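Long-range contacts in LacI family transcription regulator (Bifidobacterium animalis subsp. lactis, PDB 4O5A), which probably binds operator DNA through a lacI-type helix-turn-helix domain and regulates transcription in response to a small effector held by its periplasmic-binding-protein-like domain: residues 73-77 / 108-112; 145-149 / 164-168; 156-161 / 168-173; 173-177 / 205-209. One frame throughout, in Å; residues are numbered along the deposited sequence. Where two conformers were deposited one is given.

Interaction 1. Residues 73-77 / 108-112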
loop_
_atom_site.group_PDB
_atom_site.type_symbol
_atom_site.label_atom_id
_atom_site.label_comp_id
_atom_site.label_asym_id
_atom_site.label_seq_id
_atom_site.Cartn_x
_atom_site.Cartn_y
_atom_site.Cartn_z
ATOM N N LEU A 73 18.048 -1.939 3.575
ATOM C CA LEU A 73 16.918 -1.109 3.974
ATOM C C LEU A 73 16.272 -1.705 5.200
ATOM O O LEU A 73 15.833 -2.858 5.177
ATOM C CB LEU A 73 15.885 -1.015 2.840
ATOM C CG LEU A 73 14.574 -0.302 3.178
ATOM C CD1 LEU A 73 14.841 1.127 3.629
ATOM C CD2 LEU A 73 13.660 -0.311 1.974
ATOM N N VAL A 74 16.213 -0.937 6.282
ATOM C CA VAL A 74 15.459 -1.385 7.445
ATOM C C VAL A 74 14.101 -0.701 7.458
ATOM O O VAL A 74 14.016 0.526 7.443
ATOM C CB VAL A 74 16.202 -1.125 8.766
ATOM C CG1 VAL A 74 15.399 -1.676 9.930
ATOM C CG2 VAL A 74 17.569 -1.791 8.737
ATOM N N LEU A 75 13.042 -1.503 7.451
ATOM C CA LEU A 75 11.682 -0.967 7.525
ATOM C C LEU A 75 11.143 -1.051 8.947
ATOM O O LEU A 75 11.619 -1.852 9.755
ATOM C CB LEU A 75 10.752 -1.728 6.581
ATOM C CG LEU A 75 11.058 -1.626 5.091
ATOM C CD1 LEU A 75 10.116 -2.518 4.294
ATOM C CD2 LEU A 75 10.931 -0.186 4.653
ATOM N N GLY A 76 10.142 -0.233 9.260
ATOM C CA GLY A 76 9.531 -0.292 10.575
ATOM C C GLY A 76 8.350 -1.240 10.565
ATOM O O GLY A 76 7.588 -1.263 9.599
ATOM N N TYR A 77 8.195 -2.031 11.623
ATOM C CA TYR A 77 7.082 -2.972 11.698
ATOM C C TYR A 77 5.749 -2.226 11.744
ATOM O O TYR A 77 5.574 -1.301 12.544
ATOM C CB TYR A 77 7.218 -3.891 12.913
ATOM C CG TYR A 77 6.087 -4.889 13.049
ATOM C CD1 TYR A 77 5.969 -5.960 12.169
ATOM C CD2 TYR A 77 5.141 -4.763 14.054
ATOM C CE1 TYR A 77 4.938 -6.879 12.292
ATOM C CE2 TYR A 77 4.105 -5.673 14.181
ATOM C CZ TYR A 77 4.011 -6.729 13.298
ATOM O OH TYR A 77 2.982 -7.636 13.427
ATOM N N VAL A 108 16.231 -6.518 3.003
ATOM C CA VAL A 108 15.238 -5.879 3.860
ATOM C C VAL A 108 15.186 -6.526 5.227
ATOM O O VAL A 108 15.012 -7.746 5.351
ATOM C CB VAL A 108 13.845 -5.939 3.230
ATOM C CG1 VAL A 108 12.793 -5.347 4.184
ATOM C CG2 VAL A 108 13.835 -5.206 1.905
ATOM N N ARG A 109 15.345 -5.706 6.263
ATOM C CA ARG A 109 15.092 -6.162 7.615
ATOM C C ARG A 109 14.049 -5.273 8.280
ATOM O O ARG A 109 13.669 -4.244 7.734
ATOM C CB ARG A 109 16.384 -6.269 8.432
ATOM C CG ARG A 109 17.168 -7.527 8.073
ATOM C CD ARG A 109 18.263 -7.876 9.063
ATOM N NE ARG A 109 17.773 -8.139 10.405
ATOM C CZ ARG A 109 18.515 -8.688 11.362
ATOM N NH1 ARG A 109 19.769 -9.036 11.103
ATOM N NH2 ARG A 109 18.012 -8.898 12.570
HETATM N N MSE A 110 13.575 -5.689 9.441
HETATM C CA MSE A 110 12.404 -5.067 10.042
HETATM C C MSE A 110 12.747 -4.701 11.475
HETATM O O MSE A 110 13.119 -5.567 12.266
HETATM C CB MSE A 110 11.226 -6.061 9.998
HETATM C CG MSE A 110 9.829 -5.525 10.365
HETATM SE SE MSE A 110 8.961 -4.461 8.966
HETATM C CE MSE A 110 9.578 -5.422 7.401
ATOM N N SER A 111 12.638 -3.421 11.821
ATOM C CA SER A 111 12.833 -3.031 13.216
ATOM C C SER A 111 11.506 -3.090 13.981
ATOM O O SER A 111 10.492 -2.529 13.554
ATOM C CB SER A 111 13.492 -1.655 13.334
ATOM O OG SER A 111 12.586 -0.618 13.026
HETATM N N MSE A 112 11.515 -3.799 15.100
HETATM C CA MSE A 112 10.296 -4.031 15.878
HETATM C C MSE A 112 10.206 -3.035 17.025
HETATM O O MSE A 112 9.159 -2.899 17.666
HETATM C CB MSE A 112 10.274 -5.462 16.431
HETATM C CG MSE A 112 10.641 -6.542 15.417
HETATM SE SE MSE A 112 9.358 -6.733 13.950
HETATM C CE MSE A 112 7.808 -7.255 15.012
#

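Interaction 2. Residues 145-149 / 164-168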
loop_
_atom_site.group_PDB
_atom_site.type_symbol
_atom_site.label_atom_id
_atom_site.label_comp_id
_atom_site.label_asym_id
_atom_site.label_seq_id
_atom_site.Cartn_x
_atom_site.Cartn_y
_atom_site.Cartn_z
ATOM N N ILE A 145 22.255 9.479 11.813
ATOM C CA ILE A 145 23.191 10.411 11.195
ATOM C C ILE A 145 24.565 10.254 11.835
ATOM O O ILE A 145 25.568 10.118 11.139
ATOM C CB ILE A 145 22.721 11.879 11.321
ATOM C CG1 ILE A 145 21.303 12.041 10.771
ATOM C CG2 ILE A 145 23.691 12.822 10.616
ATOM C CD1 ILE A 145 21.147 11.589 9.331
ATOM N N GLU A 146 24.598 10.251 13.165
ATOM C CA GLU A 146 25.845 10.089 13.904
ATOM C C GLU A 146 26.512 8.750 13.600
ATOM O O GLU A 146 27.736 8.672 13.493
ATOM C CB GLU A 146 25.609 10.232 15.412
ATOM N N LEU A 147 25.703 7.702 13.468
ATOM C CA LEU A 147 26.206 6.375 13.124
ATOM C C LEU A 147 26.901 6.401 11.765
ATOM O O LEU A 147 28.015 5.894 11.622
ATOM C CB LEU A 147 25.066 5.345 13.128
ATOM C CG LEU A 147 25.390 3.911 12.695
ATOM C CD1 LEU A 147 26.451 3.299 13.597
ATOM C CD2 LEU A 147 24.143 3.036 12.687
HETATM N N MSE A 148 26.249 7.004 10.774
HETATM C CA MSE A 148 26.812 7.050 9.428
HETATM C C MSE A 148 28.074 7.901 9.380
HETATM O O MSE A 148 29.037 7.555 8.695
HETATM C CB MSE A 148 25.796 7.575 8.403
HETATM C CG MSE A 148 24.549 6.733 8.210
HETATM SE SE MSE A 148 24.823 4.812 8.366
HETATM C CE MSE A 148 26.178 4.529 7.008
ATOM N N LYS A 149 28.072 9.016 10.104
ATOM C CA LYS A 149 29.208 9.928 10.068
ATOM C C LYS A 149 30.438 9.294 10.707
ATOM O O LYS A 149 31.568 9.556 10.292
ATOM C CB LYS A 149 28.855 11.263 10.734
ATOM C CG LYS A 149 27.787 12.046 9.979
ATOM C CD LYS A 149 28.151 13.519 9.833
ATOM C CE LYS A 149 27.591 14.370 10.960
ATOM N NZ LYS A 149 27.905 15.819 10.759
ATOM N N LEU A 164 17.895 18.064 7.716
ATOM C CA LEU A 164 17.881 16.976 8.695
ATOM C C LEU A 164 19.009 15.960 8.515
ATOM O O LEU A 164 19.103 14.999 9.281
ATOM C CB LEU A 164 16.556 16.211 8.624
ATOM C CG LEU A 164 15.213 16.943 8.661
ATOM C CD1 LEU A 164 14.087 15.940 8.442
ATOM C CD2 LEU A 164 15.011 17.687 9.967
ATOM N N THR A 165 19.851 16.150 7.503
ATOM C CA THR A 165 20.789 15.091 7.121
ATOM C C THR A 165 22.250 15.398 7.434
ATOM O O THR A 165 23.100 14.506 7.373
ATOM C CB THR A 165 20.646 14.719 5.637
ATOM O OG1 THR A 165 20.836 15.886 4.829
ATOM C CG2 THR A 165 19.268 14.143 5.374
ATOM N N SER A 166 22.525 16.661 7.745
ATOM C CA SER A 166 23.836 17.100 8.219
ATOM C C SER A 166 25.011 16.637 7.359
ATOM O O SER A 166 25.941 16.003 7.857
ATOM C CB SER A 166 24.048 16.675 9.676
ATOM O OG SER A 166 25.313 17.101 10.149
ATOM N N GLY A 167 24.963 16.956 6.070
ATOM C CA GLY A 167 26.093 16.706 5.194
ATOM C C GLY A 167 26.098 15.362 4.492
ATOM O O GLY A 167 26.866 15.180 3.547
ATOM N N LEU A 168 25.263 14.422 4.946
ATOM C CA LEU A 168 25.156 13.119 4.298
ATOM C C LEU A 168 24.522 13.267 2.919
ATOM O O LEU A 168 23.714 14.172 2.702
ATOM C CB LEU A 168 24.303 12.159 5.139
ATOM C CG LEU A 168 24.896 11.690 6.469
ATOM C CD1 LEU A 168 23.967 10.730 7.181
ATOM C CD2 LEU A 168 26.242 11.036 6.226
#

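Interaction 3. Residues 156-161 / 168-173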
loop_
_atom_site.group_PDB
_atom_site.type_symbol
_atom_site.label_atom_id
_atom_site.label_comp_id
_atom_site.label_asym_id
_atom_site.label_seq_id
_atom_site.Cartn_x
_atom_site.Cartn_y
_atom_site.Cartn_z
ATOM N N CYS A 156 25.963 5.708 2.197
ATOM C CA CYS A 156 24.549 5.820 2.516
ATOM C C CYS A 156 23.916 6.998 1.799
ATOM O O CYS A 156 24.609 7.911 1.331
ATOM C CB CYS A 156 24.327 5.947 4.024
ATOM S SG CYS A 156 24.974 7.477 4.709
ATOM N N LEU A 157 22.593 6.961 1.730
ATOM C CA LEU A 157 21.807 8.025 1.133
ATOM C C LEU A 157 20.553 8.214 1.964
ATOM O O LEU A 157 19.873 7.240 2.314
ATOM C CB LEU A 157 21.411 7.657 -0.293
ATOM C CG LEU A 157 20.499 8.649 -1.009
ATOM C CD1 LEU A 157 21.298 9.842 -1.493
ATOM C CD2 LEU A 157 19.785 7.967 -2.162
ATOM N N ALA A 158 20.252 9.466 2.285
ATOM C CA ALA A 158 19.041 9.777 3.030
ATOM C C ALA A 158 17.981 10.391 2.119
ATOM O O ALA A 158 18.296 11.169 1.218
ATOM C CB ALA A 158 19.359 10.704 4.187
ATOM N N LEU A 159 16.721 10.034 2.354
ATOM C CA LEU A 159 15.618 10.699 1.666
ATOM C C LEU A 159 14.924 11.612 2.664
ATOM O O LEU A 159 14.108 11.161 3.475
ATOM C CB LEU A 159 14.630 9.683 1.083
ATOM C CG LEU A 159 14.902 9.191 -0.344
ATOM C CD1 LEU A 159 16.319 8.642 -0.505
ATOM C CD2 LEU A 159 13.872 8.148 -0.758
ATOM N N ALA A 160 15.261 12.896 2.614
ATOM C CA ALA A 160 14.754 13.852 3.595
ATOM C C ALA A 160 14.947 15.284 3.116
ATOM O O ALA A 160 15.512 15.512 2.049
ATOM C CB ALA A 160 15.460 13.653 4.915
ATOM N N ASP A 161 14.477 16.239 3.910
ATOM C CA ASP A 161 14.844 17.633 3.704
ATOM C C ASP A 161 16.316 17.736 4.089
ATOM O O ASP A 161 16.755 17.088 5.043
ATOM C CB ASP A 161 14.000 18.554 4.586
ATOM C CG ASP A 161 14.097 20.018 4.172
ATOM O OD1 ASP A 161 14.957 20.748 4.717
ATOM O OD2 ASP A 161 13.298 20.445 3.308
ATOM N N LEU A 168 25.263 14.422 4.946
ATOM C CA LEU A 168 25.156 13.119 4.298
ATOM C C LEU A 168 24.522 13.267 2.919
ATOM O O LEU A 168 23.714 14.172 2.702
ATOM C CB LEU A 168 24.303 12.159 5.139
ATOM C CG LEU A 168 24.896 11.690 6.469
ATOM C CD1 LEU A 168 23.967 10.730 7.181
ATOM C CD2 LEU A 168 26.242 11.036 6.226
ATOM N N PRO A 169 24.894 12.385 1.974
ATOM C CA PRO A 169 24.269 12.431 0.648
ATOM C C PRO A 169 22.756 12.356 0.770
ATOM O O PRO A 169 22.238 11.437 1.410
ATOM C CB PRO A 169 24.795 11.159 -0.020
ATOM C CG PRO A 169 26.159 10.970 0.592
ATOM C CD PRO A 169 25.988 11.398 2.041
ATOM N N THR A 170 22.055 13.316 0.176
ATOM C CA THR A 170 20.614 13.399 0.370
ATOM C C THR A 170 19.875 13.528 -0.951
ATOM O O THR A 170 20.275 14.312 -1.823
ATOM C CB THR A 170 20.274 14.618 1.248
ATOM O OG1 THR A 170 21.080 14.595 2.434
ATOM C CG2 THR A 170 18.794 14.635 1.629
ATOM N N LEU A 171 18.795 12.766 -1.095
ATOM C CA LEU A 171 17.824 13.021 -2.152
ATOM C C LEU A 171 16.752 13.903 -1.507
ATOM O O LEU A 171 15.990 13.438 -0.652
ATOM C CB LEU A 171 17.243 11.701 -2.672
ATOM C CG LEU A 171 16.212 11.765 -3.797
ATOM C CD1 LEU A 171 16.743 12.541 -4.996
ATOM C CD2 LEU A 171 15.780 10.350 -4.189
HETATM N N MSE A 172 16.722 15.177 -1.894
HETATM C CA MSE A 172 16.020 16.211 -1.134
HETATM C C MSE A 172 14.561 16.391 -1.527
HETATM O O MSE A 172 14.250 16.637 -2.692
HETATM C CB MSE A 172 16.722 17.556 -1.312
HETATM C CG MSE A 172 18.203 17.536 -0.998
HETATM SE SE MSE A 172 19.059 19.243 -1.355
HETATM C CE MSE A 172 18.783 19.341 -3.284
ATOM N N SER A 173 13.673 16.304 -0.544
ATOM C CA SER A 173 12.272 16.652 -0.747
ATOM C C SER A 173 12.114 18.156 -0.595
ATOM O O SER A 173 13.002 18.831 -0.066
ATOM C CB SER A 173 11.397 15.945 0.287
ATOM O OG SER A 173 11.713 16.399 1.590
HETATM O O HOH W 1 11.209 18.970 2.652
#

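Interaction 4. Residues 173-177 / 205-209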
loop_
_atom_site.group_PDB
_atom_site.type_symbol
_atom_site.label_atom_id
_atom_site.label_comp_id
_atom_site.label_asym_id
_atom_site.label_seq_id
_atom_site.Cartn_x
_atom_site.Cartn_y
_atom_site.Cartn_z
ATOM N N SER A 173 13.673 16.304 -0.544
ATOM C CA SER A 173 12.272 16.652 -0.747
ATOM C C SER A 173 12.114 18.156 -0.595
ATOM O O SER A 173 13.002 18.831 -0.066
ATOM C CB SER A 173 11.397 15.945 0.287
ATOM O OG SER A 173 11.713 16.399 1.590
ATOM N N ASP A 174 10.998 18.709 -1.059
ATOM C CA ASP A 174 10.775 20.129 -0.863
ATOM C C ASP A 174 9.366 20.375 -0.361
ATOM O O ASP A 174 8.511 20.862 -1.098
ATOM C CB ASP A 174 11.037 20.924 -2.148
ATOM C CG ASP A 174 11.300 22.405 -1.887
ATOM O OD1 ASP A 174 10.902 22.941 -0.821
ATOM O OD2 ASP A 174 11.901 23.055 -2.770
ATOM N N ASP A 175 9.133 20.053 0.902
ATOM C CA ASP A 175 7.805 20.258 1.474
ATOM C C ASP A 175 7.375 21.729 1.494
ATOM O O ASP A 175 6.192 22.018 1.374
ATOM C CB ASP A 175 7.706 19.661 2.880
ATOM C CG ASP A 175 7.619 18.139 2.865
ATOM O OD1 ASP A 175 7.373 17.564 1.783
ATOM O OD2 ASP A 175 7.799 17.520 3.935
ATOM N N ALA A 176 8.312 22.652 1.674
ATOM C CA ALA A 176 7.958 24.076 1.672
ATOM C C ALA A 176 7.408 24.508 0.314
ATOM O O ALA A 176 6.425 25.254 0.245
ATOM C CB ALA A 176 9.146 24.930 2.067
ATOM N N ALA A 177 8.043 24.047 -0.761
ATOM C CA ALA A 177 7.550 24.306 -2.120
ATOM C C ALA A 177 6.146 23.752 -2.314
ATOM O O ALA A 177 5.242 24.450 -2.778
ATOM C CB ALA A 177 8.500 23.715 -3.171
ATOM N N HIS A 205 9.531 16.030 9.402
ATOM C CA HIS A 205 9.031 17.045 8.471
ATOM C C HIS A 205 7.947 17.944 9.069
ATOM O O HIS A 205 7.432 18.845 8.396
ATOM C CB HIS A 205 8.569 16.431 7.140
ATOM C CG HIS A 205 7.377 15.528 7.250
ATOM N ND1 HIS A 205 6.207 15.898 7.880
ATOM C CD2 HIS A 205 7.164 14.275 6.780
ATOM C CE1 HIS A 205 5.334 14.909 7.810
ATOM N NE2 HIS A 205 5.892 13.911 7.146
ATOM N N SER A 206 7.596 17.691 10.325
ATOM C CA SER A 206 6.513 18.426 10.971
ATOM C C SER A 206 6.804 19.923 11.077
ATOM O O SER A 206 5.944 20.749 10.777
ATOM C CB SER A 206 6.231 17.854 12.357
ATOM O OG SER A 206 5.360 18.702 13.074
ATOM N N TYR A 207 8.023 20.270 11.464
ATOM C CA TYR A 207 8.370 21.671 11.672
ATOM C C TYR A 207 8.644 22.436 10.379
ATOM O O TYR A 207 8.442 23.648 10.318
ATOM C CB TYR A 207 9.547 21.778 12.637
ATOM C CG TYR A 207 9.196 21.259 14.009
ATOM C CD1 TYR A 207 7.883 21.278 14.455
ATOM C CD2 TYR A 207 10.167 20.744 14.853
ATOM C CE1 TYR A 207 7.547 20.809 15.701
ATOM C CE2 TYR A 207 9.838 20.271 16.108
ATOM C CZ TYR A 207 8.523 20.307 16.522
ATOM O OH TYR A 207 8.167 19.844 17.763
ATOM N N ILE A 208 9.104 21.727 9.353
ATOM C CA ILE A 208 9.303 22.319 8.034
ATOM C C ILE A 208 7.951 22.698 7.448
ATOM O O ILE A 208 7.760 23.812 6.940
ATOM C CB ILE A 208 9.968 21.320 7.059
ATOM C CG1 ILE A 208 11.374 20.942 7.541
ATOM C CG2 ILE A 208 9.984 21.886 5.639
ATOM C CD1 ILE A 208 12.354 22.090 7.550
ATOM N N ARG A 209 7.010 21.763 7.523
ATOM C CA ARG A 209 5.684 21.991 6.982
ATOM C C ARG A 209 4.945 23.087 7.730
ATOM O O ARG A 209 4.313 23.933 7.107
ATOM C CB ARG A 209 4.865 20.702 6.982
ATOM C CG ARG A 209 5.457 19.640 6.069
ATOM C CD ARG A 209 4.623 18.373 6.057
ATOM N NE ARG A 209 5.146 17.427 5.071
ATOM C CZ ARG A 209 4.464 16.390 4.600
ATOM N NH1 ARG A 209 3.233 16.159 5.031
ATOM N NH2 ARG A 209 5.017 15.591 3.702
#

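Interaction 1. Residues 73-77 / 108-112
With CG anti to the backbone N (chi1 180°), Tyr-77 carries its ring toward Met-112, whose selenomethionine chain bends at both chi2 and chi3 and brings CE back over the ring. CE stands over one face, 3.6 Å from the centroid of the Tyr-77 ring and displaced toward its CG side, a CH-pi contact. SE of Met-112 sits obliquely to the same ring, which makes the pair a Met-aromatic contact as well. Near the plane of that ring, at its edge, lies CG of Met-110; the SE of Met-110 rests 3.5 Å from Gly-76 O. These groups sit at the C-terminal ends of two neighbouring parallel strands in the Rossmann-like N-terminal subdomain of a LacI-type regulator, where 108-111 belongs to the sheet's outermost strand within the chain. Four backbone bonds join the strands, among them Ser-111 N to Leu-75 O at 2.8 Å and Tyr-77 N to Ser-111 O at 3.0 Å. On the face shared by Leu-73 and Met-110, Leu-75 CD1 meets Val-108 CG1 at 3.9 Å. The other face packs on helix 116-127 through Val-74. Arg-109 sends its guanidinium to Glu-100 and Asp-103 of the second subunit.

Interaction 2. Residues 145-149 / 164-168
This is a helix-to-loop contact, largely apolar with one polar bond at its solvent side, in which the last turn of helix 143-149 lies against the loop between strands 156-160 and 170-172. Leu-168 fills the middle: its CD1 comes within 3.6 Å of Ile-145 CD1, the two side chains meeting at a slant, and within 3.8 Å of Met-148 CB, where the chains cross at about a right angle. Ile-145 forks around the loop. Its CG2, anti to the backbone N, lies 3.7 Å from Thr-165 O, while CD1 turns toward Leu-168 and Leu-164 O. The loop makes a type I' beta turn from Thr-165 to Leu-168, closed by a bond from Leu-168 N to Thr-165 O, with positive phi at both Ser-166 and Gly-167. In the Rossmann-like subdomain, this places the turn beside the helix that leads into strand 156-160. Bends at chi2 and chi3 carry the Lys-149 chain across to the turn, where NZ donates to Ser-166 OG at 3.0 Å. Thr-165 points the other way, its OG1 bonded to Thr-170. Past Leu-168, Met-148 continues onto Cys-156, Leu-133 and Leu-135.

Interaction 3. Residues 156-161 / 168-173
Ala-158 and Thr-170 form the firm bridge between two neighbouring parallel strands of the Rossmann-like N-terminal subdomain's sheet. Ala-158 N donates to Pro-169 O at 2.9 Å in an almost straight bond (172°), and Leu-171 N returns to Ala-158 O at the same length. Further along, the pairing loosens: Ala-160 N reaches Leu-171 O only weakly, and Ser-173 N meets Ala-160 O from well above the carbonyl plane. Side chains flank this backbone. Leu-159 and Leu-171 lie side by side and point the same way, with Leu-159 CD1 3.9 Å from Leu-171 CB. On that face, Leu-157 CD1 presses on Pro-169 O at 3.4 Å, and helix 304-320 covers Leu-157 and Leu-171. The opposite face carries Ala-158 and Thr-170. There Thr-170 CG2, anti to the backbone N, reaches over Ala-160 O at 3.4 Å, while OG1 turns back to Leu-168 O within its own segment. At the C-terminal ends of the strands, Asp-161 is tied by OD1 to Ser-163 and lies near a bound glycerol. One water donates to Asp-161 OD2 at 2.6 Å and also hydrogen-bonds Ser-173 OG at 2.8 Å.

Interaction 4. Residues 173-177 / 205-209
The first turns of helices 175-188 and 206-219 come together here, and a salt bridge spans them. Arg-209, extended from CG to NE, points its NE-H at Asp-175 OD2 over 2.9 Å and almost straight (169°). The carboxylate oxygen lies at the guanidinium edge, in its plane, yet the guanidinium approaches from above the carboxylate plane, and the two planes stand 76° apart. NH2 of Arg-209 adds only a weak second bond to the same oxygen, 3.4 Å from Asp-175 OD2. The bridge therefore rests mainly on NE. His-205 backs the arginine: its CE1 lies 3.5 Å above the guanidinium plane toward the rim, with the His-205 CB 3.5 Å from Asp-175 OD2. Beside the charged pair, Ile-208 CG2 touches Asp-175 CB at 4.2 Å. Asp-174 is the N-cap of helix 175-188, where its OD1 accepts from Ala-177 N at 3.1 Å. Beyond the bridge, Arg-209 also makes a cation-pi contact with Trp-284 and a long, weak ion pair with Asp-256. Helix starts meeting across the gap between the two subdomains are consistent with the effector cleft of a periplasmic-binding-protein-like fold.

In the fold
Interactions 1 and 3 are pairs of parallel strands in one six-stranded sheet, held chiefly by backbone hydrogen bonds; interaction 1 is buried and lies where the sheet meets the second subunit, whereas interaction 3 lies farther in and is partly buried. Interaction 2, also partly buried, adds a helix to that framework through apolar side chains and touches interaction 3 directly: they share Leu-168, and Met-148 CG packs on Cys-156 SG. Interaction 4 depends on a charged pair and is a surface contact although it lies nearest the chain's centre, consistent with the gap between the subdomains. Ser-173 links it to interaction 3, where strand 170-172 leads into helix 175-188, while interaction 1 touches none of the others.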